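Local coordinates for malonate decarboxylase acyl carrier protein (Pseudomonas fluorescens, PDB 5VIT) that probably serves as the acyl carrier subunit of malonate decarboxylase, holding acetyl and malonyl thioesters on a dephospho-CoA-derived prosthetic group, at residues 5-10 against 39-44; 26-31 against 73-78. All coordinates share one frame; numbering follows the deposited sequence.

Interaction 1 (5-10 against 39-44); sequences SFEFPA and KLSIQV
S5 meets Q43 across a non-hydrogen-bonded pair of antiparallel strands, and here the side chains supply the bond that the backbones do not. S5 OG donates to Q43 OE1 at 2.9 Å, coming from above the amide plane, 48° out of it. The Q43 chain bends at chi2 (95°), which brings CD round to the S5 side; the amide oxygen it carries takes the hydroxyl. An alanine in place of Q43 would probably leave the S5 hydroxyl without this acceptor and free to turn.

At F6 the backbones take over: F6 N reaches I42 O at 2.7 Å, and I42 N returns a nearly straight bond to F6 O. The ring has its CE1 against V44 CG2 at 3.9 Å. The strand pair forms one margin of a mixed sheet covered on one face by helices, a two-layer alpha/beta arrangement; F6, F8, L40 and I42 point to the helical side, where F59 of helix 52-62 meets the F6 ring edge-to-face and F63, just past that helix, does the same to F8.

E7 lies on the other face, its extended chain crossing K39. E7 OE1 rests on the lysine's aliphatic portion, 3.1 Å from K39 CD, while its salt bridge to K39 NZ is long, at 3.9 Å. F8 then forms the second reciprocal backbone pair, giving its N-H to L40 O and receiving L40 N at F8 O, 2.8 Å away. Its ring brings CD1 and CE1 equally near I42 CD1, each at 4.1 Å. Past P9, A10 turns its methyl toward the opposing strand, with A10 CB 3.9 Å from L40 CB.

Interaction 2 (26-31 against 73-78); sequences GDLEVL and IDIHDF
E29 and H76 form a hydrogen-bonded pair in the antiparallel union of strand 27-34 with strand 71-78, the central strand of a mixed sheet whose helices lie on one face. S25, the predicted attachment site of the prosthetic group, comes just before this contact.

Backbone bonds set the spacing. E29 and H76 exchange N-H and carbonyl groups in both directions, and so do L31 and D74, where L31 N meets D74 O at 2.8 Å in an almost linear bond. Beyond the regular pairs, G26 N donates to F78 O; G26 has a positive phi, which by itself favours glycine.

Apolar contacts occupy the helical face. V30 and I75 lie side by side, V30 CG2 against I75 CG1 at 3.8 Å, while V30 CG1 meets I73 CG2. The L28 side chain crosses that of I75, with L28 CD1 also 3.8 Å from I75 CG2. Helices 52-62 and 82-96 cover this layer.

Polar side chains complete the contact. D77 places its CB beside L28 CB, but its carboxylate is held elsewhere, by T46 and the backbone N-H groups of G79 and A80. D27 OD2 accepts L28 N from above the carboxylate plane and also makes a salt bridge to R88. On the face away from the helices, E29 and H76 run side by side, carboxylate and ring turned 50° apart; the negative charge would be expected to favour a proton on the near ring nitrogen. H76 ND1 donates to the anti lone pair of E29 OE1 at 2.6 Å.

In the fold
From the N terminus, the chain lays down 5-10, passes through strand 18-21 and then 26-31, and returns at 39-44, where interaction 1 closes a loop containing 26-31 but no helix. It next runs through helix 52-62 to 73-78, where interaction 2 closes a longer loop that contains 39-44. The segments therefore alternate and the two loops cross. Strands 39-46 and 71-78 are parallel neighbours joined through the helix as a beta-alpha-beta crossover, and Q43 probably bonds through its backbone to I73 and I75. Interaction 1 thus adds the N-terminal strand on one flank of this parallel pair, and interaction 2 adds strand 27-34 on the other.

Interaction 1 (5-10 against 39-44)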
ATOM      1  N   SER B   5      15.034  24.320  13.178  1.00 36.49           N
ATOM      2  CA  SER B   5      14.957  23.527  14.394  1.00 39.40           C
ATOM      3  C   SER B   5      13.564  22.987  14.562  1.00 33.70           C
ATOM      4  O   SER B   5      12.591  23.687  14.295  1.00 39.49           O
ATOM      5  CB  SER B   5      15.345  24.364  15.611  1.00 38.76           C
ATOM      6  OG  SER B   5      16.657  24.860  15.447  1.00 49.69           O
ATOM      7  N   PHE B   6      13.464  21.742  14.998  1.00 31.89           N
ATOM      8  CA  PHE B   6      12.164  21.124  15.198  1.00 33.93           C
ATOM      9  C   PHE B   6      12.178  20.407  16.522  1.00 32.36           C
ATOM     10  O   PHE B   6      13.232  20.015  17.008  1.00 33.85           O
ATOM     11  CB  PHE B   6      11.825  20.139  14.070  1.00 34.76           C
ATOM     12  CG  PHE B   6      11.860  20.754  12.702  1.00 33.05           C
ATOM     13  CD1 PHE B   6      13.062  20.913  12.034  1.00 26.94           C
ATOM     14  CD2 PHE B   6      10.697  21.178  12.091  1.00 31.52           C
ATOM     15  CE1 PHE B   6      13.103  21.493  10.790  1.00 33.02           C
ATOM     16  CE2 PHE B   6      10.728  21.747  10.838  1.00 33.61           C
ATOM     17  CZ  PHE B   6      11.938  21.895  10.179  1.00 34.38           C
ATOM     18  N   GLU B   7      11.000  20.234  17.103  1.00 37.25           N
ATOM     19  CA  GLU B   7      10.899  19.510  18.352  1.00 41.03           C
ATOM     20  C   GLU B   7       9.598  18.722  18.410  1.00 38.87           C
ATOM     21  O   GLU B   7       8.545  19.173  17.954  1.00 38.94           O
ATOM     22  CB  GLU B   7      11.024  20.474  19.531  1.00 41.13           C
ATOM     23  CG  GLU B   7      10.967  19.792  20.877  1.00 53.28           C
ATOM     24  CD  GLU B   7      11.281  20.740  22.008  1.00 62.82           C
ATOM     25  OE1 GLU B   7      10.669  20.587  23.089  1.00 63.53           O
ATOM     26  OE2 GLU B   7      12.145  21.630  21.812  1.00 68.34           O
ATOM     27  N   PHE B   8       9.684  17.520  18.950  1.00 39.86           N
ATOM     28  CA  PHE B   8       8.549  16.625  18.945  1.00 39.31           C
ATOM     29  C   PHE B   8       8.487  15.891  20.249  1.00 43.30           C
ATOM     30  O   PHE B   8       9.518  15.707  20.898  1.00 41.24           O
ATOM     31  CB  PHE B   8       8.634  15.637  17.773  1.00 37.74           C
ATOM     32  CG  PHE B   8       8.486  16.295  16.442  1.00 41.67           C
ATOM     33  CD1 PHE B   8       9.602  16.664  15.709  1.00 33.85           C
ATOM     34  CD2 PHE B   8       7.225  16.593  15.946  1.00 36.59           C
ATOM     35  CE1 PHE B   8       9.460  17.296  14.502  1.00 36.88           C
ATOM     36  CE2 PHE B   8       7.080  17.223  14.731  1.00 33.59           C
ATOM     37  CZ  PHE B   8       8.197  17.579  14.013  1.00 36.88           C
ATOM     38  N   PRO B   9       7.270  15.481  20.644  1.00 43.36           N
ATOM     39  CA  PRO B   9       7.103  14.636  21.828  1.00 44.98           C
ATOM     40  C   PRO B   9       7.750  13.282  21.593  1.00 42.71           C
ATOM     41  O   PRO B   9       7.561  12.691  20.529  1.00 43.72           O
ATOM     42  CB  PRO B   9       5.579  14.518  21.969  1.00 43.44           C
ATOM     43  CG  PRO B   9       5.058  14.767  20.584  1.00 45.29           C
ATOM     44  CD  PRO B   9       5.983  15.801  20.004  1.00 33.85           C
ATOM     45  N   ALA B  10       8.514  12.805  22.568  1.00 40.14           N
ATOM     46  CA  ALA B  10       9.183  11.515  22.430  1.00 41.56           C
ATOM     47  C   ALA B  10       9.122  10.725  23.737  1.00 38.76           C
ATOM     48  O   ALA B  10       8.599  11.201  24.735  1.00 42.84           O
ATOM     49  CB  ALA B  10      10.625  11.712  21.986  1.00 41.25           C
ATOM     50  N   LYS B  39      11.358  14.216  24.765  1.00 38.54           N
ATOM     51  CA  LYS B  39      11.653  15.218  23.745  1.00 43.24           C
ATOM     52  C   LYS B  39      12.578  14.729  22.611  1.00 45.56           C
ATOM     53  O   LYS B  39      13.583  14.058  22.838  1.00 46.45           O
ATOM     54  CB  LYS B  39      12.266  16.443  24.414  1.00 48.65           C
ATOM     55  CG  LYS B  39      12.171  17.696  23.595  1.00 57.11           C
ATOM     56  CD  LYS B  39      12.949  18.835  24.242  1.00 58.60           C
ATOM     57  CE  LYS B  39      12.392  19.191  25.601  1.00 62.33           C
ATOM     58  NZ  LYS B  39      13.074  20.402  26.130  1.00 67.79           N
ATOM     59  N   LEU B  40      12.217  15.071  21.385  1.00 44.44           N
ATOM     60  CA  LEU B  40      13.050  14.793  20.225  1.00 40.31           C
ATOM     61  C   LEU B  40      13.414  16.111  19.580  1.00 41.20           C
ATOM     62  O   LEU B  40      12.530  16.814  19.076  1.00 35.00           O
ATOM     63  CB  LEU B  40      12.323  13.906  19.227  1.00 37.62           C
ATOM     64  CG  LEU B  40      13.033  13.643  17.899  1.00 42.98           C
ATOM     65  CD1 LEU B  40      14.115  12.590  18.053  1.00 41.21           C
ATOM     66  CD2 LEU B  40      12.022  13.207  16.867  1.00 41.14           C
ATOM     67  N   SER B  41      14.701  16.453  19.612  1.00 36.73           N
ATOM     68  CA  SER B  41      15.178  17.722  19.058  1.00 37.04           C
ATOM     69  C   SER B  41      15.877  17.498  17.731  1.00 33.55           C
ATOM     70  O   SER B  41      16.808  16.712  17.651  1.00 34.42           O
ATOM     71  CB  SER B  41      16.137  18.424  20.032  1.00 33.92           C
ATOM     72  OG  SER B  41      15.447  18.911  21.167  1.00 49.97           O
ATOM     73  N   ILE B  42      15.434  18.205  16.699  1.00 34.45           N
ATOM     74  CA  ILE B  42      15.994  18.034  15.365  1.00 35.78           C
ATOM     75  C   ILE B  42      16.502  19.357  14.822  1.00 38.40           C
ATOM     76  O   ILE B  42      15.782  20.362  14.806  1.00 34.98           O
ATOM     77  CB  ILE B  42      14.964  17.458  14.375  1.00 37.92           C
ATOM     78  CG1 ILE B  42      14.430  16.106  14.868  1.00 34.95           C
ATOM     79  CG2 ILE B  42      15.580  17.345  12.983  1.00 34.92           C
ATOM     80  CD1 ILE B  42      13.198  15.609  14.119  1.00 33.47           C
ATOM     81  N   GLN B  43      17.759  19.343  14.399  1.00 35.59           N
ATOM     82  CA  GLN B  43      18.371  20.471  13.722  1.00 34.47           C
ATOM     83  C   GLN B  43      18.583  20.102  12.258  1.00 34.41           C
ATOM     84  O   GLN B  43      19.133  19.040  11.966  1.00 35.04           O
ATOM     85  CB  GLN B  43      19.697  20.820  14.381  1.00 37.95           C
ATOM     86  CG  GLN B  43      20.313  22.091  13.898  1.00 45.54           C
ATOM     87  CD  GLN B  43      19.954  23.253  14.784  1.00 55.75           C
ATOM     88  OE1 GLN B  43      19.020  23.175  15.602  1.00 51.20           O
ATOM     89  NE2 GLN B  43      20.717  24.335  14.661  1.00 57.60           N
ATOM     90  N   VAL B  44      18.139  20.961  11.346  1.00 30.53           N
ATOM     91  CA  VAL B  44      18.329  20.725   9.918  1.00 31.30           C
ATOM     92  C   VAL B  44      19.107  21.868   9.297  1.00 37.49           C
ATOM     93  O   VAL B  44      18.747  23.037   9.453  1.00 38.61           O
ATOM     94  CB  VAL B  44      16.986  20.579   9.137  1.00 34.01           C
ATOM     95  CG1 VAL B  44      17.248  20.466   7.633  1.00 31.13           C
ATOM     96  CG2 VAL B  44      16.182  19.388   9.626  1.00 30.12           C
TER

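Interaction 2 (26-31 against 73-78)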
ATOM      1  N   GLY B  26      22.060  16.125  -3.619  1.00 32.31           N
ATOM      2  CA  GLY B  26      20.892  15.274  -3.739  1.00 30.33           C
ATOM      3  C   GLY B  26      20.822  14.244  -2.632  1.00 26.88           C
ATOM      4  O   GLY B  26      20.063  13.275  -2.712  1.00 27.84           O
ATOM      5  N   ASP B  27      21.613  14.457  -1.589  1.00 26.34           N
ATOM      6  CA  ASP B  27      21.687  13.513  -0.473  1.00 31.20           C
ATOM      7  C   ASP B  27      21.814  14.269   0.851  1.00 27.04           C
ATOM      8  O   ASP B  27      21.924  15.496   0.858  1.00 26.63           O
ATOM      9  CB  ASP B  27      22.872  12.544  -0.667  1.00 29.97           C
ATOM     10  CG  ASP B  27      22.716  11.254   0.123  1.00 33.30           C
ATOM     11  OD1 ASP B  27      23.607  10.378   0.021  1.00 40.76           O
ATOM     12  OD2 ASP B  27      21.712  11.112   0.854  1.00 30.64           O
ATOM     13  N   LEU B  28      21.803  13.536   1.962  1.00 25.77           N
ATOM     14  CA  LEU B  28      21.959  14.137   3.286  1.00 26.45           C
ATOM     15  C   LEU B  28      22.646  13.154   4.220  1.00 29.19           C
ATOM     16  O   LEU B  28      22.604  11.945   3.988  1.00 28.64           O
ATOM     17  CB  LEU B  28      20.599  14.536   3.876  1.00 23.10           C
ATOM     18  CG  LEU B  28      19.708  13.382   4.360  1.00 27.56           C
ATOM     19  CD1 LEU B  28      18.596  13.909   5.246  1.00 25.93           C
ATOM     20  CD2 LEU B  28      19.103  12.552   3.165  1.00 25.92           C
ATOM     21  N   GLU B  29      23.262  13.661   5.285  1.00 26.39           N
ATOM     22  CA  GLU B  29      23.678  12.787   6.379  1.00 28.02           C
ATOM     23  C   GLU B  29      22.802  13.059   7.589  1.00 27.91           C
ATOM     24  O   GLU B  29      22.283  14.156   7.746  1.00 28.71           O
ATOM     25  CB  GLU B  29      25.152  12.986   6.747  1.00 27.56           C
ATOM     26  CG  GLU B  29      25.438  14.313   7.459  1.00 27.95           C
ATOM     27  CD  GLU B  29      26.922  14.513   7.781  1.00 33.05           C
ATOM     28  OE1 GLU B  29      27.275  15.585   8.328  1.00 31.08           O
ATOM     29  OE2 GLU B  29      27.735  13.599   7.491  1.00 27.17           O
ATOM     30  N   VAL B  30      22.633  12.058   8.443  1.00 26.39           N
ATOM     31  CA  VAL B  30      21.841  12.225   9.643  1.00 30.75           C
ATOM     32  C   VAL B  30      22.622  11.668  10.835  1.00 32.01           C
ATOM     33  O   VAL B  30      23.051  10.511  10.823  1.00 30.14           O
ATOM     34  CB  VAL B  30      20.451  11.530   9.519  1.00 28.05           C
ATOM     35  CG1 VAL B  30      19.669  11.680  10.798  1.00 27.80           C
ATOM     36  CG2 VAL B  30      19.646  12.127   8.359  1.00 29.96           C
ATOM     37  N   LEU B  31      22.833  12.509  11.843  1.00 28.02           N
ATOM     38  CA  LEU B  31      23.454  12.082  13.095  1.00 31.88           C
ATOM     39  C   LEU B  31      22.344  11.829  14.100  1.00 31.95           C
ATOM     40  O   LEU B  31      21.456  12.665  14.255  1.00 37.21           O
ATOM     41  CB  LEU B  31      24.411  13.146  13.644  1.00 32.63           C
ATOM     42  CG  LEU B  31      25.757  13.547  13.023  1.00 33.62           C
ATOM     43  CD1 LEU B  31      26.816  12.518  13.343  1.00 35.18           C
ATOM     44  CD2 LEU B  31      25.674  13.821  11.526  1.00 30.62           C
ATOM     45  N   ILE B  73      18.913  14.826  16.945  1.00 36.85           N
ATOM     46  CA  ILE B  73      19.113  14.513  15.540  1.00 36.89           C
ATOM     47  C   ILE B  73      19.656  15.728  14.848  1.00 33.77           C
ATOM     48  O   ILE B  73      19.085  16.820  14.926  1.00 35.41           O
ATOM     49  CB  ILE B  73      17.816  14.045  14.849  1.00 36.32           C
ATOM     50  CG1 ILE B  73      17.390  12.677  15.387  1.00 35.56           C
ATOM     51  CG2 ILE B  73      18.016  13.953  13.335  1.00 36.34           C
ATOM     52  CD1 ILE B  73      16.188  12.085  14.667  1.00 32.24           C
ATOM     53  N   ASP B  74      20.791  15.533  14.195  1.00 30.56           N
ATOM     54  CA  ASP B  74      21.411  16.589  13.418  1.00 32.77           C
ATOM     55  C   ASP B  74      21.443  16.175  11.942  1.00 34.34           C
ATOM     56  O   ASP B  74      21.962  15.111  11.580  1.00 30.37           O
ATOM     57  CB  ASP B  74      22.811  16.879  13.948  1.00 37.52           C
ATOM     58  CG  ASP B  74      23.246  18.305  13.697  1.00 45.49           C
ATOM     59  OD1 ASP B  74      22.622  18.990  12.847  1.00 50.26           O
ATOM     60  OD2 ASP B  74      24.231  18.731  14.339  1.00 49.55           O
ATOM     61  N   ILE B  75      20.862  17.017  11.100  1.00 33.42           N
ATOM     62  CA  ILE B  75      20.744  16.713   9.686  1.00 33.01           C
ATOM     63  C   ILE B  75      21.523  17.727   8.866  1.00 32.02           C
ATOM     64  O   ILE B  75      21.426  18.932   9.112  1.00 31.35           O
ATOM     65  CB  ILE B  75      19.268  16.698   9.245  1.00 30.70           C
ATOM     66  CG1 ILE B  75      18.549  15.493   9.849  1.00 28.05           C
ATOM     67  CG2 ILE B  75      19.156  16.700   7.728  1.00 27.70           C
ATOM     68  CD1 ILE B  75      17.069  15.513   9.639  1.00 27.16           C
ATOM     69  N   HIS B  76      22.312  17.234   7.911  1.00 27.27           N
ATOM     70  CA  HIS B  76      22.989  18.095   6.945  1.00 25.02           C
ATOM     71  C   HIS B  76      22.553  17.656   5.574  1.00 27.35           C
ATOM     72  O   HIS B  76      22.978  16.604   5.084  1.00 28.75           O
ATOM     73  CB  HIS B  76      24.520  18.025   7.094  1.00 31.60           C
ATOM     74  CG  HIS B  76      25.009  18.383   8.465  1.00 34.96           C
ATOM     75  ND1 HIS B  76      25.793  17.538   9.224  1.00 34.10           N
ATOM     76  CD2 HIS B  76      24.819  19.498   9.218  1.00 35.31           C
ATOM     77  CE1 HIS B  76      26.065  18.113  10.383  1.00 36.10           C
ATOM     78  NE2 HIS B  76      25.479  19.299  10.408  1.00 38.55           N
ATOM     79  N   ASP B  77      21.686  18.459   4.967  1.00 29.34           N
ATOM     80  CA  ASP B  77      21.077  18.129   3.691  1.00 29.04           C
ATOM     81  C   ASP B  77      21.551  19.001   2.527  1.00 28.53           C
ATOM     82  O   ASP B  77      21.554  20.230   2.604  1.00 28.48           O
ATOM     83  CB  ASP B  77      19.553  18.233   3.788  1.00 27.65           C
ATOM     84  CG  ASP B  77      18.900  18.184   2.430  1.00 29.58           C
ATOM     85  OD1 ASP B  77      18.742  17.070   1.912  1.00 28.11           O
ATOM     86  OD2 ASP B  77      18.575  19.250   1.860  1.00 33.87           O
ATOM     87  N   PHE B  78      21.920  18.338   1.436  1.00 29.23           N
ATOM     88  CA  PHE B  78      22.330  18.997   0.196  1.00 30.17           C
ATOM     89  C   PHE B  78      21.272  18.696  -0.883  1.00 30.21           C
ATOM     90  O   PHE B  78      21.578  18.163  -1.954  1.00 27.87           O
ATOM     91  CB  PHE B  78      23.735  18.503  -0.219  1.00 27.31           C
ATOM     92  CG  PHE B  78      24.419  19.329  -1.283  1.00 30.84           C
ATOM     93  CD1 PHE B  78      23.789  20.415  -1.890  1.00 28.26           C
ATOM     94  CD2 PHE B  78      25.717  19.002  -1.684  1.00 33.23           C
ATOM     95  CE1 PHE B  78      24.434  21.161  -2.870  1.00 30.88           C
ATOM     96  CE2 PHE B  78      26.369  19.736  -2.674  1.00 29.90           C
ATOM     97  CZ  PHE B  78      25.728  20.823  -3.265  1.00 35.19           C
TER